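Local coordinates for ABC transporter, substrate binding protein (Agrobacterium tumefaciens, PDB 3C9H) that probably binds a solute in the periplasm and hands it to an ABC transporter, and holds a magnesium ion in this structure, at residues A19-F24 with A62-D67; T35-S40 with T87-F92. All coordinates share one frame; numbering follows the deposited sequence.

Interaction 1 (A19-F24 with A62-D67); sequences AQVAVF and AVHYED
The carbonyl oxygen of F24 is the best-held polar atom here, gripped by two hydrogen bonds. V63 N donates to F24 O over 2.9 Å, in the carbonyl plane, and Q55 NE2 of helix 44-57 gives the second. The CA-H of A62 adds a weaker contact, with A62 CA 3.3 Å from F24 O. In return F24 N donates to V63 O over 2.8 Å, almost straight (178° at the hydrogen). The F24 ring is a neighbour at its edge, with CD2 at 3.7 Å from V63 O. CG of F24 lies beside its own backbone N (chi1 -61°), which sets the ring there. Two more such reciprocal pairs follow, A22 with Y65 and Q20 with D67. The axes of the two short strand segments approach to 4.7 Å. V21/E66 and V23/H64 are the non-hydrogen-bonded pairs.

These two pairs set their side chains on one face of the sheet. V21 and E66 lie side by side and point the same way, with V21 CG2 3.8 Å from E66 CD. E66 bends at chi2, and its OE1 comes within 3.6 Å of A19 CB. That carboxylate forms a salt bridge with R76. The H64 ring is crossed obliquely by V21 and V23.

Q20, A22, F24, V63, Y65 and D67 start out on the other face. F24 CE2 lies 4.4 Å from Y65 CB. D67 holds CG anti to its backbone N (chi1 170°), and its OD2 accepts a bond from E44 N.

Strand 20-24 thus adds an antiparallel edge to the parallel strands 62-67 and 35-40, consistent with one lobe of a periplasmic binding protein fold. Helix 44-57 packs on the A22, F24 and Y65 face.

Interaction 2 (T35-S40 with T87-F92); sequences TLVVYS and TADFAF
The Y39 ring lies flat against the methyl of A88. A88 CB sits 3.4 Å from the Y39 ring centroid and 5° off the ring normal, a CH-pi contact over the centre of one face. Y39 CG stays beside the backbone N (chi1 -55°), which swings the ring over A88. T87 crosses the ring obliquely. Its OG1 and the Y39 hydroxyl both bond to E80 OE1.

On the other face, V38 and S40 meet phenylalanine edges. V38 CG1 is 4.2 Å from F90 CD2. S40 OG lies in the plane of the F92 ring, 3.5 Å from its CD2. The backbones pair in parallel, within one lobe of the probable binding-protein fold, through Y39 N to F90 O and F92 N to Y39 O. Helix 70-82 covers the Y39 and A91 face, helix 274-285 the V38 and F90 face.

Before F90 the ladder changes character. D89 sends its carboxylate back to the strand, and its OD2 accepts V37 N at 2.9 Å, met from above the carboxylate plane. D89 N donates to V37 O at 2.9 Å, and F90 N adds a weak bond to the same oxygen. A water donates to both T35 O and D89 OD2. L36 CD1 packs on D89 CB as they slide past each other.

D89 thus closes the start of the parallel pairing with a side chain where a backbone carbonyl might serve. OD2 has two donors, and OD1 takes N273 N. Such surroundings would favour the ionised acid. A88 N, by contrast, is buried with no partner in the model.

Interactions 1 and 2 are centred about 9 Å apart and share a run of neighbouring strands in the order 20-24, 62-67, 35-40, 90-93. The middle two join them directly, with H64 N 2.6 Å from L36 O. The side chains meet as well, Y65 OH lying 2.7 Å from S40 OG. At the C-terminal ends of strands 35-40 and 62-67 lies the magnesium site, formed by S41 and D43. The D67 side chain of interaction 1 is about 4 Å from the ion, and that of S40 in interaction 2 about 7 Å. This is consistent with a ligand-facing edge of one lobe of a periplasmic binding protein.

Interaction 1 (A19-F24 with A62-D67)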
loop_
_atom_site.group_PDB
_atom_site.type_symbol
_atom_site.label_atom_id
_atom_site.label_comp_id
_atom_site.label_asym_id
_atom_site.label_seq_id
_atom_site.Cartn_x
_atom_site.Cartn_y
_atom_site.Cartn_z
ATOM N N ALA A 19 7.395 -8.112 -13.256
ATOM C CA ALA A 19 8.044 -6.930 -12.734
ATOM C C ALA A 19 8.185 -5.906 -13.861
ATOM O O ALA A 19 8.498 -6.276 -15.004
ATOM C CB ALA A 19 9.380 -7.294 -12.125
ATOM N N GLN A 20 7.932 -4.639 -13.559
ATOM C CA GLN A 20 8.304 -3.570 -14.473
ATOM C C GLN A 20 9.626 -3.040 -13.933
ATOM O O GLN A 20 9.703 -2.535 -12.793
ATOM C CB GLN A 20 7.269 -2.445 -14.550
ATOM C CG GLN A 20 5.807 -2.876 -14.602
ATOM C CD GLN A 20 5.324 -3.401 -15.959
ATOM O OE1 GLN A 20 5.951 -3.185 -17.015
ATOM N NE2 GLN A 20 4.161 -4.076 -15.937
ATOM N N VAL A 21 10.668 -3.194 -14.732
ATOM C CA VAL A 21 11.997 -2.799 -14.355
ATOM C C VAL A 21 12.354 -1.466 -15.011
ATOM O O VAL A 21 12.163 -1.287 -16.226
ATOM C CB VAL A 21 13.018 -3.867 -14.763
ATOM C CG1 VAL A 21 14.418 -3.428 -14.366
ATOM C CG2 VAL A 21 12.660 -5.218 -14.132
ATOM N N ALA A 22 12.875 -0.545 -14.196
ATOM C CA ALA A 22 13.394 0.730 -14.648
ATOM C C ALA A 22 14.805 0.918 -14.112
ATOM O O ALA A 22 15.033 0.845 -12.892
ATOM C CB ALA A 22 12.477 1.867 -14.154
ATOM N N VAL A 23 15.756 1.180 -15.005
ATOM C CA VAL A 23 17.155 1.319 -14.625
ATOM C C VAL A 23 17.615 2.779 -14.796
ATOM O O VAL A 23 17.614 3.318 -15.901
ATOM C CB VAL A 23 18.078 0.345 -15.405
ATOM C CG1 VAL A 23 19.524 0.515 -14.983
ATOM C CG2 VAL A 23 17.655 -1.108 -15.193
ATOM N N PHE A 24 18.006 3.393 -13.686
ATOM C CA PHE A 24 18.457 4.790 -13.656
ATOM C C PHE A 24 20.005 4.859 -13.531
ATOM O O PHE A 24 20.563 4.569 -12.472
ATOM C CB PHE A 24 17.812 5.528 -12.484
ATOM C CG PHE A 24 16.311 5.592 -12.544
ATOM C CD1 PHE A 24 15.666 6.766 -12.878
ATOM C CD2 PHE A 24 15.541 4.490 -12.205
ATOM C CE1 PHE A 24 14.304 6.827 -12.905
ATOM C CE2 PHE A 24 14.184 4.547 -12.244
ATOM C CZ PHE A 24 13.562 5.702 -12.597
ATOM N N ALA A 62 23.844 4.031 -9.366
ATOM C CA ALA A 62 22.806 3.605 -10.289
ATOM C C ALA A 62 21.674 2.951 -9.483
ATOM O O ALA A 62 21.935 2.398 -8.412
ATOM C CB ALA A 62 23.370 2.618 -11.317
ATOM N N VAL A 63 20.438 3.053 -9.977
ATOM C CA VAL A 63 19.266 2.459 -9.301
ATOM C C VAL A 63 18.522 1.540 -10.258
ATOM O O VAL A 63 18.047 1.958 -11.309
ATOM C CB VAL A 63 18.298 3.532 -8.761
ATOM C CG1 VAL A 63 17.077 2.893 -8.103
ATOM C CG2 VAL A 63 19.015 4.449 -7.786
ATOM N N HIS A 64 18.439 0.276 -9.874
ATOM C CA HIS A 64 17.694 -0.741 -10.575
ATOM C C HIS A 64 16.382 -0.998 -9.810
ATOM O O HIS A 64 16.357 -1.675 -8.755
ATOM C CB HIS A 64 18.568 -1.990 -10.651
ATOM C CG HIS A 64 17.964 -3.123 -11.408
ATOM N ND1 HIS A 64 16.779 -3.721 -11.043
ATOM C CD2 HIS A 64 18.421 -3.821 -12.469
ATOM C CE1 HIS A 64 16.513 -4.710 -11.877
ATOM N NE2 HIS A 64 17.502 -4.800 -12.743
ATOM N N TYR A 65 15.298 -0.428 -10.326
ATOM C CA TYR A 65 14.029 -0.379 -9.627
ATOM C C TYR A 65 13.066 -1.363 -10.235
ATOM O O TYR A 65 12.695 -1.215 -11.392
ATOM C CB TYR A 65 13.427 1.043 -9.688
ATOM C CG TYR A 65 12.209 1.243 -8.822
ATOM C CD1 TYR A 65 12.335 1.643 -7.478
ATOM C CD2 TYR A 65 10.904 1.048 -9.331
ATOM C CE1 TYR A 65 11.199 1.873 -6.669
ATOM C CE2 TYR A 65 9.772 1.263 -8.516
ATOM C CZ TYR A 65 9.935 1.669 -7.185
ATOM O OH TYR A 65 8.811 1.881 -6.366
ATOM N N GLU A 66 12.657 -2.354 -9.443
ATOM C CA GLU A 66 11.668 -3.338 -9.855
ATOM C C GLU A 66 10.340 -3.148 -9.136
ATOM O O GLU A 66 10.221 -3.336 -7.919
ATOM C CB GLU A 66 12.182 -4.778 -9.640
ATOM C CG GLU A 66 13.552 -5.023 -10.212
ATOM C CD GLU A 66 13.766 -6.457 -10.718
ATOM O OE1 GLU A 66 12.783 -7.223 -10.890
ATOM O OE2 GLU A 66 14.943 -6.803 -10.968
ATOM N N ASP A 67 9.337 -2.794 -9.929
ATOM C CA ASP A 67 7.975 -2.534 -9.505
ATOM C C ASP A 67 7.225 -3.849 -9.695
ATOM O O ASP A 67 7.053 -4.341 -10.808
ATOM C CB ASP A 67 7.423 -1.366 -10.352
ATOM C CG ASP A 67 5.932 -1.113 -10.198
ATOM O OD1 ASP A 67 5.211 -1.840 -9.478
ATOM O OD2 ASP A 67 5.471 -0.142 -10.829
#

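Interaction 2 (T35-S40 with T87-F92)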
loop_
_atom_site.group_PDB
_atom_site.type_symbol
_atom_site.label_atom_id
_atom_site.label_comp_id
_atom_site.label_asym_id
_atom_site.label_seq_id
_atom_site.Cartn_x
_atom_site.Cartn_y
_atom_site.Cartn_z
ATOM N N THR A 35 25.282 -0.457 -8.414
ATOM C CA THR A 35 23.857 -0.429 -8.666
ATOM C C THR A 35 23.076 -0.912 -7.428
ATOM O O THR A 35 23.297 -2.015 -6.905
ATOM C CB THR A 35 23.512 -1.260 -9.926
ATOM O OG1 THR A 35 24.290 -0.770 -11.037
ATOM C CG2 THR A 35 22.034 -1.183 -10.289
ATOM N N LEU A 36 22.187 -0.048 -6.960
ATOM C CA LEU A 36 21.170 -0.383 -5.955
ATOM C C LEU A 36 20.023 -1.136 -6.618
ATOM O O LEU A 36 19.443 -0.683 -7.619
ATOM C CB LEU A 36 20.624 0.902 -5.316
ATOM C CG LEU A 36 19.435 0.755 -4.375
ATOM C CD1 LEU A 36 19.887 0.142 -3.014
ATOM C CD2 LEU A 36 18.732 2.079 -4.217
ATOM N N VAL A 37 19.681 -2.281 -6.063
ATOM C CA VAL A 37 18.559 -3.045 -6.551
ATOM C C VAL A 37 17.407 -2.919 -5.541
ATOM O O VAL A 37 17.579 -3.212 -4.361
ATOM C CB VAL A 37 18.903 -4.516 -6.790
ATOM C CG1 VAL A 37 17.666 -5.276 -7.221
ATOM C CG2 VAL A 37 20.022 -4.632 -7.890
ATOM N N VAL A 38 16.246 -2.505 -6.030
ATOM C CA VAL A 38 15.044 -2.297 -5.196
ATOM C C VAL A 38 13.908 -3.193 -5.689
ATOM O O VAL A 38 13.580 -3.173 -6.875
ATOM C CB VAL A 38 14.602 -0.783 -5.240
ATOM C CG1 VAL A 38 13.340 -0.542 -4.413
ATOM C CG2 VAL A 38 15.767 0.156 -4.837
ATOM N N TYR A 39 13.312 -4.005 -4.810
ATOM C CA TYR A 39 11.988 -4.588 -5.078
ATOM C C TYR A 39 10.930 -3.783 -4.335
ATOM O O TYR A 39 10.955 -3.713 -3.103
ATOM C CB TYR A 39 11.861 -6.040 -4.653
ATOM C CG TYR A 39 12.889 -6.988 -5.234
ATOM C CD1 TYR A 39 13.706 -6.626 -6.303
ATOM C CD2 TYR A 39 13.037 -8.278 -4.683
ATOM C CE1 TYR A 39 14.649 -7.534 -6.802
ATOM C CE2 TYR A 39 13.959 -9.143 -5.146
ATOM C CZ TYR A 39 14.760 -8.782 -6.221
ATOM O OH TYR A 39 15.683 -9.695 -6.681
ATOM N N SER A 40 10.016 -3.181 -5.083
ATOM C CA SER A 40 9.015 -2.250 -4.531
ATOM C C SER A 40 7.648 -2.363 -5.159
ATOM O O SER A 40 7.483 -2.685 -6.329
ATOM C CB SER A 40 9.534 -0.829 -4.641
ATOM O OG SER A 40 8.577 0.139 -4.266
ATOM N N THR A 87 19.836 -11.155 -3.343
ATOM C CA THR A 87 18.494 -10.648 -3.579
ATOM C C THR A 87 18.564 -9.117 -3.572
ATOM O O THR A 87 19.648 -8.545 -3.614
ATOM C CB THR A 87 17.474 -11.273 -2.551
ATOM O OG1 THR A 87 16.125 -11.059 -2.977
ATOM C CG2 THR A 87 17.634 -10.721 -1.124
ATOM N N ALA A 88 17.415 -8.461 -3.524
ATOM C CA ALA A 88 17.348 -6.993 -3.518
ATOM C C ALA A 88 18.121 -6.407 -2.336
ATOM O O ALA A 88 18.305 -7.057 -1.292
ATOM C CB ALA A 88 15.884 -6.534 -3.454
ATOM N N ASP A 89 18.539 -5.158 -2.498
ATOM C CA ASP A 89 19.200 -4.425 -1.442
ATOM C C ASP A 89 18.192 -3.704 -0.522
ATOM O O ASP A 89 18.535 -3.346 0.617
ATOM C CB ASP A 89 20.150 -3.419 -2.075
ATOM C CG ASP A 89 21.162 -4.085 -3.010
ATOM O OD1 ASP A 89 21.659 -5.154 -2.637
ATOM O OD2 ASP A 89 21.442 -3.573 -4.111
ATOM N N PHE A 90 16.988 -3.461 -1.052
ATOM C CA PHE A 90 15.875 -2.790 -0.366
ATOM C C PHE A 90 14.545 -3.366 -0.849
ATOM O O PHE A 90 14.322 -3.508 -2.066
ATOM C CB PHE A 90 15.925 -1.270 -0.608
ATOM C CG PHE A 90 14.977 -0.475 0.261
ATOM C CD1 PHE A 90 15.082 -0.477 1.641
ATOM C CD2 PHE A 90 13.985 0.279 -0.305
ATOM C CE1 PHE A 90 14.177 0.262 2.418
ATOM C CE2 PHE A 90 13.093 1.024 0.467
ATOM C CZ PHE A 90 13.199 1.002 1.836
ATOM N N ALA A 91 13.681 -3.731 0.106
ATOM C CA ALA A 91 12.357 -4.224 -0.164
ATOM C C ALA A 91 11.392 -3.229 0.421
ATOM O O ALA A 91 11.483 -2.882 1.607
ATOM C CB ALA A 91 12.138 -5.611 0.464
ATOM N N PHE A 92 10.457 -2.773 -0.384
ATOM C CA PHE A 92 9.511 -1.725 0.019
ATOM C C PHE A 92 8.099 -2.133 -0.390
ATOM O O PHE A 92 7.789 -2.213 -1.598
ATOM C CB PHE A 92 9.948 -0.417 -0.642
ATOM C CG PHE A 92 9.171 0.813 -0.175
ATOM C CD1 PHE A 92 9.105 1.137 1.155
ATOM C CD2 PHE A 92 8.586 1.674 -1.103
ATOM C CE1 PHE A 92 8.425 2.257 1.587
ATOM C CE2 PHE A 92 7.915 2.810 -0.671
ATOM C CZ PHE A 92 7.842 3.083 0.687
HETATM O O HOH W 1 23.198 -4.412 -5.694
#